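Local atomic coordinates of fatty acid binding protein homolog (Echinococcus granulosus, PDB entry 1O8V), a protein that binds hydrophobic ligands such as palmitate inside a beta-barrel and has been implicated in the acquisition, storage and transport of lipids in a tapeworm. Residues K19-L24 and V29-G34; I42-D45 and Y51-R54; A83-V88 and K94-D99. All coordinates share one frame; numbering follows the deposited sequence.

Two contacts join neighbouring barrel strands and the third joins the two short helices. All are partly buried. Contact 1, without a direct hydrogen bond between its segments, runs from Met21 and Gly34 on the palmitate to the exposed Glu22, and packs on contact 3 where Leu24 CD2 lies 3.9 Å from Asp99 OD2. Contacts 2 and 3 each belong to a beta hairpin of the same curled sheet, held by backbone bonds, with the buried side chains on the inner face and a mix of charged, polar and apolar ones outside. They meet where Met53 CE lies 3.6 Å from Ile86 CD1. Contact 3 has the more polar interior, with His95 and Gln97, whereas contact 2 contributes Val43 and Met53.

Contact 1 of 3, residues K19-L24 and V29-G34; sequences KIMERL and VTRKMG. With PLM (palmitic acid), chain B.
Arg31 takes most of the contact on the 29-34 side, its CB directed at helix 19-24 and its methylenes laid against Met21 and Glu22. Its CD sits 3.8 Å from Met21 CB, and its NE is 3.6 Å from Glu22 CG. CG lies beside the backbone N, and a bend at chi3 (-44°) turns the guanidinium away from the line of the methylenes. The Glu22 and Arg31 side chains cross at about a right angle, their carboxylate and guanidinium planes 81° apart. No N-H is aimed at the carboxylate; instead a water in the guanidinium plane joins the two, accepting from Arg31 NE at 2.9 Å and donating to Glu22 OE2 at 2.7 Å. The opposite charges may still attract over the remaining distance, while Arg31 NH1 is engaged by the carbonyl of Val26 in the intervening loop. The two helices run nearly antiparallel, at 159°, and form the helix-turn-helix that closes one end of the barrel in fatty-acid-binding proteins. Further along, the methyl end of Met21 packs against the Arg31 carbonyl, with CE 3.5 Å from Arg31 O. Gly34, one turn later on the same side, offers only backbone, and Met21 CE lies 3.9 Å from Gly34 C. Both residues also touch the palmitate: Met21 SD is 3.6 Å from PLM CB, and Gly34 CA is 3.6 Å from PLM CD. The carbons they reach belong to the tail half of the ligand, whose carboxylate is bound by Arg108, Arg128 and Tyr130.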
loop_
_atom_site.group_PDB
_atom_site.type_symbol
_atom_site.label_atom_id
_atom_site.label_comp_id
_atom_site.label_asym_id
_atom_site.label_seq_id
_atom_site.Cartn_x
_atom_site.Cartn_y
_atom_site.Cartn_z
ATOM N N LYS A 19 7.027 -7.571 -10.964
ATOM C CA LYS A 19 7.667 -8.697 -10.307
ATOM C C LYS A 19 6.991 -9.080 -8.993
ATOM O O LYS A 19 6.886 -10.251 -8.694
ATOM C CB LYS A 19 9.151 -8.428 -10.116
ATOM C CG LYS A 19 9.814 -8.147 -11.447
ATOM C CD LYS A 19 11.264 -7.848 -11.307
ATOM C CE LYS A 19 11.979 -7.992 -12.625
ATOM N NZ LYS A 19 13.454 -7.961 -12.429
ATOM N N ILE A 20 6.500 -8.094 -8.233
ATOM C CA ILE A 20 5.761 -8.358 -6.998
ATOM C C ILE A 20 4.478 -9.125 -7.323
ATOM O O ILE A 20 4.171 -10.143 -6.706
ATOM C CB ILE A 20 5.400 -7.020 -6.285
ATOM C CG1 ILE A 20 6.646 -6.377 -5.671
ATOM C CG2 ILE A 20 4.343 -7.235 -5.220
ATOM C CD1 ILE A 20 7.258 -7.136 -4.517
ATOM N N MET A 21 3.716 -8.610 -8.285
ATOM C CA MET A 21 2.459 -9.264 -8.643
ATOM C C MET A 21 2.686 -10.696 -9.148
ATOM O O MET A 21 1.897 -11.585 -8.870
ATOM C CB MET A 21 1.720 -8.433 -9.714
ATOM C CG MET A 21 1.135 -7.127 -9.198
ATOM S SD MET A 21 0.073 -6.294 -10.392
ATOM C CE MET A 21 1.282 -5.777 -11.596
ATOM N N GLU A 22 3.741 -10.886 -9.929
ATOM C CA GLU A 22 4.078 -12.199 -10.469
ATOM C C GLU A 22 4.346 -13.175 -9.319
ATOM O O GLU A 22 3.831 -14.283 -9.294
ATOM C CB GLU A 22 5.285 -12.084 -11.427
ATOM C CG GLU A 22 4.918 -11.388 -12.744
ATOM C CD GLU A 22 6.046 -10.729 -13.531
ATOM O OE1 GLU A 22 7.222 -10.922 -13.196
ATOM O OE2 GLU A 22 5.713 -10.017 -14.522
ATOM N N ARG A 23 5.108 -12.733 -8.325
ATOM C CA ARG A 23 5.435 -13.595 -7.189
ATOM C C ARG A 23 4.227 -13.941 -6.334
ATOM O O ARG A 23 4.166 -15.009 -5.750
ATOM C CB ARG A 23 6.530 -12.940 -6.317
ATOM C CG ARG A 23 7.123 -13.815 -5.245
ATOM C CD ARG A 23 7.803 -15.077 -5.760
ATOM N NE ARG A 23 8.917 -14.736 -6.610
ATOM C CZ ARG A 23 10.165 -14.580 -6.187
ATOM N NH1 ARG A 23 10.475 -14.773 -4.911
ATOM N NH2 ARG A 23 11.109 -14.213 -7.052
ATOM N N LEU A 24 3.283 -13.015 -6.255
ATOM C CA LEU A 24 2.066 -13.190 -5.442
ATOM C C LEU A 24 0.980 -14.009 -6.144
ATOM O O LEU A 24 -0.048 -14.331 -5.531
ATOM C CB LEU A 24 1.502 -11.834 -5.054
ATOM C CG LEU A 24 2.314 -11.047 -4.034
ATOM C CD1 LEU A 24 1.787 -9.623 -3.887
ATOM C CD2 LEU A 24 2.340 -11.793 -2.714
ATOM N N VAL A 29 -4.437 -10.914 -16.542
ATOM C CA VAL A 29 -5.262 -9.752 -16.866
ATOM C C VAL A 29 -5.143 -8.680 -15.809
ATOM O O VAL A 29 -5.028 -7.487 -16.140
ATOM C CB VAL A 29 -6.717 -10.177 -17.041
ATOM C CG1 VAL A 29 -7.639 -8.954 -17.214
ATOM C CG2 VAL A 29 -6.816 -11.030 -18.257
ATOM N N THR A 30 -5.115 -9.111 -14.555
ATOM C CA THR A 30 -5.014 -8.188 -13.419
ATOM C C THR A 30 -3.656 -7.518 -13.406
ATOM O O THR A 30 -3.567 -6.328 -13.103
ATOM C CB THR A 30 -5.299 -8.903 -12.101
ATOM O OG1 THR A 30 -6.628 -9.450 -12.130
ATOM C CG2 THR A 30 -5.310 -7.941 -10.939
ATOM N N ARG A 31 -2.608 -8.272 -13.744
ATOM C CA ARG A 31 -1.270 -7.718 -13.777
ATOM C C ARG A 31 -1.146 -6.644 -14.848
ATOM O O ARG A 31 -0.467 -5.635 -14.622
ATOM C CB ARG A 31 -0.206 -8.794 -14.008
ATOM C CG ARG A 31 -0.100 -9.816 -12.899
ATOM C CD ARG A 31 1.229 -10.570 -12.856
ATOM N NE ARG A 31 1.668 -10.993 -14.188
ATOM C CZ ARG A 31 1.315 -12.131 -14.803
ATOM N NH1 ARG A 31 0.512 -13.007 -14.228
ATOM N NH2 ARG A 31 1.785 -12.384 -16.012
ATOM N N LYS A 32 -1.763 -6.871 -16.001
ATOM C CA LYS A 32 -1.822 -5.871 -17.069
ATOM C C LYS A 32 -2.407 -4.570 -16.540
ATOM O O LYS A 32 -1.855 -3.495 -16.781
ATOM C CB LYS A 32 -2.671 -6.397 -18.233
ATOM C CG LYS A 32 -2.663 -5.553 -19.475
ATOM C CD LYS A 32 -3.562 -6.167 -20.542
ATOM C CE LYS A 32 -3.921 -5.156 -21.615
ATOM N NZ LYS A 32 -4.747 -5.758 -22.703
ATOM N N MET A 33 -3.516 -4.670 -15.823
ATOM C CA MET A 33 -4.137 -3.502 -15.197
ATOM C C MET A 33 -3.213 -2.891 -14.151
ATOM O O MET A 33 -2.995 -1.684 -14.136
ATOM C CB MET A 33 -5.449 -3.899 -14.534
ATOM C CG MET A 33 -6.141 -2.754 -13.801
ATOM S SD MET A 33 -7.052 -1.589 -14.835
ATOM C CE MET A 33 -7.082 -2.408 -16.479
ATOM N N GLY A 34 -2.660 -3.722 -13.279
ATOM C CA GLY A 34 -1.835 -3.247 -12.188
ATOM C C GLY A 34 -0.608 -2.490 -12.664
ATOM O O GLY A 34 -0.141 -1.584 -11.979
HETATM C C1 PLM B . 1.263 1.111 -2.623
HETATM O O1 PLM B . 1.574 1.795 -3.674
HETATM O O2 PLM B . 0.719 1.772 -1.621
HETATM C C2 PLM B . 1.552 -0.388 -2.606
HETATM C C3 PLM B . 0.325 -1.227 -2.284
HETATM C C4 PLM B . 0.675 -2.703 -2.495
HETATM C C5 PLM B . -0.485 -3.596 -2.072
HETATM C C6 PLM B . -0.150 -5.094 -2.131
HETATM C C7 PLM B . 0.167 -5.664 -3.516
HETATM C C8 PLM B . -1.097 -6.167 -4.168
HETATM C C9 PLM B . -0.928 -6.610 -5.612
HETATM C CA PLM B . -2.222 -6.387 -6.373
HETATM C CB PLM B . -2.057 -5.575 -7.631
HETATM C CC PLM B . -3.370 -5.242 -8.337
HETATM C CD PLM B . -3.320 -3.867 -8.966
HETATM C CE PLM B . -4.012 -2.771 -8.173
HETATM C CF PLM B . -3.769 -1.410 -8.820
HETATM C CG PLM B . -4.420 -0.244 -8.083
HETATM O O HOH W 1 3.384 -8.737 -14.922
#

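Contact 2 of 3, residues I42-D45 and Y51-R54; sequences IVTD and YKMR
Val43 and Met53 face each other as a non-hydrogen-bonded pair on the buried side of the strands, their side chains side by side and pointing the same way. Contact is made by one branch of the valine, CG2 coming to 4.1 Å from Met53 CG. The methionine then bends at chi3 (-74°), and its end leads off from Val43 toward Met93 and His95. Backbone bonds hold the pair from both flanks: Ile42 N donates to Arg54 O at 2.7 Å and Thr44 N to Lys52 O at 2.9 Å, each returned by the partner residue. Between them Val43 CA approaches Lys52 O at 3.3 Å in a CA-H...O contact. This is the antiparallel hairpin of strands 40-47 and 50-56, part of the barrel wall of the fatty-acid-binding fold, and Met53 lies close to the palmitate-binding Arg108. The other face, with Ile42, Thr44, Lys52 and Arg54, is more open. There Thr44 OG1, set between its own N and carbonyl carbon, rests 3.5 Å from Lys52 CB, while the ends of Lys52 and Arg54 leave the contact to share Glu63 through salt bridges. Toward the turn the Val43 face nears solvent, though contact persists: Tyr51 crosses the exposed Asp45 obliquely, its CE2 4.0 Å from Asp45 CG, and presents its ring edge to the Thr44 carbonyl oxygen. Asp45 OD1 is hydrogen-bonded to Gly47 N.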
loop_
_atom_site.group_PDB
_atom_site.type_symbol
_atom_site.label_atom_id
_atom_site.label_comp_id
_atom_site.label_asym_id
_atom_site.label_seq_id
_atom_site.Cartn_x
_atom_site.Cartn_y
_atom_site.Cartn_z
ATOM N N ILE A 42 -5.251 8.259 -0.297
ATOM C CA ILE A 42 -5.795 9.242 0.639
ATOM C C ILE A 42 -5.742 8.658 2.045
ATOM O O ILE A 42 -6.346 7.628 2.308
ATOM C CB ILE A 42 -7.244 9.606 0.276
ATOM C CG1 ILE A 42 -7.328 10.051 -1.178
ATOM C CG2 ILE A 42 -7.743 10.716 1.189
ATOM C CD1 ILE A 42 -8.687 9.924 -1.784
ATOM N N VAL A 43 -4.997 9.312 2.940
ATOM C CA VAL A 43 -4.844 8.856 4.312
ATOM C C VAL A 43 -5.553 9.853 5.244
ATOM O O VAL A 43 -5.235 11.052 5.222
ATOM C CB VAL A 43 -3.374 8.738 4.701
ATOM C CG1 VAL A 43 -3.240 8.029 6.033
ATOM C CG2 VAL A 43 -2.574 8.011 3.613
ATOM N N THR A 44 -6.485 9.350 6.040
ATOM C CA THR A 44 -7.312 10.207 6.903
ATOM C C THR A 44 -7.280 9.744 8.359
ATOM O O THR A 44 -7.177 8.551 8.656
ATOM C CB THR A 44 -8.780 10.327 6.391
ATOM O OG1 THR A 44 -9.398 9.044 6.186
ATOM C CG2 THR A 44 -8.814 10.966 5.037
ATOM N N ASP A 45 -7.347 10.719 9.262
ATOM C CA ASP A 45 -7.430 10.505 10.703
ATOM C C ASP A 45 -8.906 10.454 11.086
ATOM O O ASP A 45 -9.636 11.431 10.894
ATOM C CB ASP A 45 -6.718 11.669 11.380
ATOM C CG ASP A 45 -6.644 11.548 12.899
ATOM O OD1 ASP A 45 -7.386 10.761 13.509
ATOM O OD2 ASP A 45 -5.857 12.265 13.543
ATOM N N TYR A 51 -7.548 5.116 11.614
ATOM C CA TYR A 51 -7.124 5.774 10.387
ATOM C C TYR A 51 -7.750 5.042 9.209
ATOM O O TYR A 51 -8.096 3.881 9.321
ATOM C CB TYR A 51 -5.597 5.724 10.229
ATOM C CG TYR A 51 -4.895 6.486 11.320
ATOM C CD1 TYR A 51 -4.526 5.856 12.503
ATOM C CD2 TYR A 51 -4.675 7.844 11.196
ATOM C CE1 TYR A 51 -3.906 6.579 13.528
ATOM C CE2 TYR A 51 -4.055 8.572 12.217
ATOM C CZ TYR A 51 -3.687 7.934 13.362
ATOM O OH TYR A 51 -3.079 8.667 14.363
ATOM N N LYS A 52 -7.876 5.724 8.083
ATOM C CA LYS A 52 -8.274 5.077 6.825
ATOM C C LYS A 52 -7.247 5.353 5.746
ATOM O O LYS A 52 -6.726 6.460 5.654
ATOM C CB LYS A 52 -9.649 5.596 6.377
ATOM C CG LYS A 52 -10.188 4.987 5.103
ATOM C CD LYS A 52 -11.440 5.715 4.634
ATOM C CE LYS A 52 -12.652 5.404 5.498
ATOM N NZ LYS A 52 -13.888 5.712 4.724
ATOM N N MET A 53 -6.931 4.340 4.934
ATOM C CA MET A 53 -6.248 4.552 3.660
ATOM C C MET A 53 -7.194 4.178 2.544
ATOM O O MET A 53 -7.766 3.085 2.568
ATOM C CB MET A 53 -4.978 3.692 3.548
ATOM C CG MET A 53 -3.858 4.170 4.411
ATOM S SD MET A 53 -2.269 3.273 4.066
ATOM C CE MET A 53 -2.612 1.673 4.823
ATOM N N ARG A 54 -7.360 5.090 1.591
ATOM C CA ARG A 54 -8.200 4.899 0.406
ATOM C C ARG A 54 -7.335 5.040 -0.847
ATOM O O ARG A 54 -6.501 5.937 -0.943
ATOM C CB ARG A 54 -9.358 5.922 0.378
ATOM C CG ARG A 54 -10.275 5.829 -0.857
ATOM C CD ARG A 54 -11.486 6.760 -0.785
ATOM N NE ARG A 54 -12.583 6.258 0.063
ATOM C CZ ARG A 54 -13.599 7.022 0.486
ATOM N NH1 ARG A 54 -13.694 8.291 0.122
ATOM N NH2 ARG A 54 -14.547 6.526 1.279
#

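Contact 3 of 3, residues A83-V88 and K94-D99; sequences ASLITV and KHEQDD
Residues 83-87 and 94-98 pair as an antiparallel ladder in the barrel wall, within the hairpin of strands 81-89 and 92-98. Three reciprocal pairs of backbone bonds carry it, at Ala83 with Asp98, Leu85 with Glu96 and Thr87 with Lys94; Lys94 N to Thr87 O is among the shorter, at 2.8 Å, whereas Leu85 N to Glu96 O stretches to 3.2 Å. On the inner face Ile86 meets His95 in a CH-pi contact, its CD1 3.7 Å from the imidazole centroid and only 5° off the ring normal. CG1 covers the same face nearer the rim, 3.5 Å from His95 CD2. With CG anti to the backbone N (chi1 179°), the histidine places one face of its ring against these two carbons. The ring is also gripped at both nitrogens, NE2 by Glu74 and ND1 by the palmitate-binding Arg108, which should fix its rotation. As in other fatty-acid-binding proteins, the inner face mixes polar and apolar groups lining the ligand cavity: Glu74 OE1 also bonds Ser84 OG and Gln97 NE2, and Gln97 touches the palmitate. Ser84 OG lies 3.6 Å from Gln97 CG. The outer face carries Leu85 and Glu96 side by side, Leu85 CB being 3.7 Å from Glu96 CG. Two waters bind the Glu96 carboxylate to the neighbouring strand, one donating to OE1 and to Leu85 O, the other to OE2 and to Ala83 O. Beside them Thr87 and Lys94 meet through OG1 and CB, and the lysine's ammonium leads on to a salt bridge with Glu89.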
loop_
_atom_site.group_PDB
_atom_site.type_symbol
_atom_site.label_atom_id
_atom_site.label_comp_id
_atom_site.label_asym_id
_atom_site.label_seq_id
_atom_site.Cartn_x
_atom_site.Cartn_y
_atom_site.Cartn_z
ATOM N N ALA A 83 -4.270 -11.269 6.377
ATOM C CA ALA A 83 -4.173 -10.766 7.730
ATOM C C ALA A 83 -3.150 -9.653 7.715
ATOM O O ALA A 83 -1.985 -9.878 7.350
ATOM C CB ALA A 83 -3.762 -11.850 8.672
ATOM N N SER A 84 -3.561 -8.467 8.113
ATOM C CA SER A 84 -2.693 -7.281 8.065
ATOM C C SER A 84 -2.422 -6.647 9.408
ATOM O O SER A 84 -3.193 -6.815 10.350
ATOM C CB SER A 84 -3.306 -6.246 7.114
ATOM O OG SER A 84 -3.386 -6.818 5.819
ATOM N N LEU A 85 -1.321 -5.893 9.482
ATOM C CA LEU A 85 -0.902 -5.237 10.704
ATOM C C LEU A 85 -0.076 -4.037 10.291
ATOM O O LEU A 85 0.877 -4.149 9.539
ATOM C CB LEU A 85 -0.034 -6.179 11.558
ATOM C CG LEU A 85 0.364 -5.702 12.954
ATOM C CD1 LEU A 85 -0.770 -5.472 13.889
ATOM C CD2 LEU A 85 1.252 -6.787 13.547
ATOM N N ILE A 86 -0.456 -2.873 10.761
ATOM C CA ILE A 86 0.220 -1.638 10.439
ATOM C C ILE A 86 0.732 -0.998 11.740
ATOM O O ILE A 86 -0.015 -0.846 12.699
ATOM C CB ILE A 86 -0.753 -0.690 9.725
ATOM C CG1 ILE A 86 -1.154 -1.268 8.365
ATOM C CG2 ILE A 86 -0.077 0.689 9.558
ATOM C CD1 ILE A 86 -2.195 -0.490 7.614
ATOM N N THR A 87 2.006 -0.624 11.751
ATOM C CA THR A 87 2.578 0.174 12.826
ATOM C C THR A 87 3.397 1.300 12.239
ATOM O O THR A 87 3.642 1.354 11.024
ATOM C CB THR A 87 3.458 -0.686 13.755
ATOM O OG1 THR A 87 4.454 -1.374 12.980
ATOM C CG2 THR A 87 2.643 -1.774 14.400
ATOM N N VAL A 88 3.851 2.203 13.098
ATOM C CA VAL A 88 4.804 3.225 12.665
ATOM C C VAL A 88 6.031 3.196 13.570
ATOM O O VAL A 88 5.893 3.256 14.804
ATOM C CB VAL A 88 4.208 4.636 12.659
ATOM C CG1 VAL A 88 5.292 5.643 12.289
ATOM C CG2 VAL A 88 3.048 4.718 11.681
ATOM N N LYS A 94 4.897 0.703 8.610
ATOM C CA LYS A 94 5.165 -0.697 8.333
ATOM C C LYS A 94 3.825 -1.407 8.228
ATOM O O LYS A 94 3.062 -1.475 9.189
ATOM C CB LYS A 94 6.040 -1.306 9.437
ATOM C CG LYS A 94 7.439 -0.706 9.511
ATOM C CD LYS A 94 8.145 -1.100 10.776
ATOM C CE LYS A 94 8.915 -2.398 10.626
ATOM N NZ LYS A 94 9.479 -2.794 11.954
ATOM N N HIS A 95 3.561 -1.978 7.069
ATOM C CA HIS A 95 2.283 -2.579 6.747
ATOM C C HIS A 95 2.571 -3.987 6.200
ATOM O O HIS A 95 3.074 -4.136 5.100
ATOM C CB HIS A 95 1.617 -1.688 5.703
ATOM C CG HIS A 95 0.276 -2.150 5.214
ATOM N ND1 HIS A 95 -0.427 -1.428 4.271
ATOM C CD2 HIS A 95 -0.505 -3.221 5.524
ATOM C CE1 HIS A 95 -1.551 -2.053 3.988
ATOM N NE2 HIS A 95 -1.641 -3.123 4.750
ATOM N N GLU A 96 2.279 -5.019 6.997
ATOM C CA GLU A 96 2.415 -6.403 6.533
ATOM C C GLU A 96 1.079 -6.976 6.091
ATOM O O GLU A 96 0.045 -6.625 6.638
ATOM C CB GLU A 96 3.003 -7.324 7.596
ATOM C CG GLU A 96 2.094 -7.476 8.806
ATOM C CD GLU A 96 2.712 -8.327 9.906
ATOM O OE1 GLU A 96 3.596 -7.871 10.667
ATOM O OE2 GLU A 96 2.250 -9.479 10.009
ATOM N N GLN A 97 1.125 -7.892 5.133
ATOM C CA GLN A 97 -0.060 -8.576 4.597
ATOM C C GLN A 97 0.272 -10.050 4.424
ATOM O O GLN A 97 1.048 -10.411 3.533
ATOM C CB GLN A 97 -0.467 -8.014 3.237
ATOM C CG GLN A 97 -0.842 -6.561 3.226
ATOM C CD GLN A 97 -1.046 -6.031 1.860
ATOM O OE1 GLN A 97 -0.293 -6.372 0.938
ATOM N NE2 GLN A 97 -1.994 -5.106 1.723
ATOM N N ASP A 98 -0.313 -10.913 5.245
ATOM C CA ASP A 98 -0.069 -12.350 5.182
ATOM C C ASP A 98 -1.238 -13.018 4.472
ATOM O O ASP A 98 -2.357 -13.031 4.987
ATOM C CB ASP A 98 0.065 -12.880 6.619
ATOM C CG ASP A 98 0.152 -14.367 6.689
ATOM O OD1 ASP A 98 0.492 -15.004 5.667
ATOM O OD2 ASP A 98 -0.087 -14.950 7.777
ATOM N N ASP A 99 -0.975 -13.620 3.313
ATOM C CA ASP A 99 -2.014 -14.271 2.537
ATOM C C ASP A 99 -2.018 -15.794 2.714
ATOM O O ASP A 99 -2.796 -16.493 2.059
ATOM C CB ASP A 99 -1.976 -13.838 1.054
ATOM C CG ASP A 99 -0.794 -14.391 0.290
ATOM O OD1 ASP A 99 -0.306 -15.477 0.615
ATOM O OD2 ASP A 99 -0.319 -13.797 -0.684
HETATM O O HOH W 2 -0.184 -10.607 9.475
HETATM O O HOH W 3 3.461 -4.999 10.308
#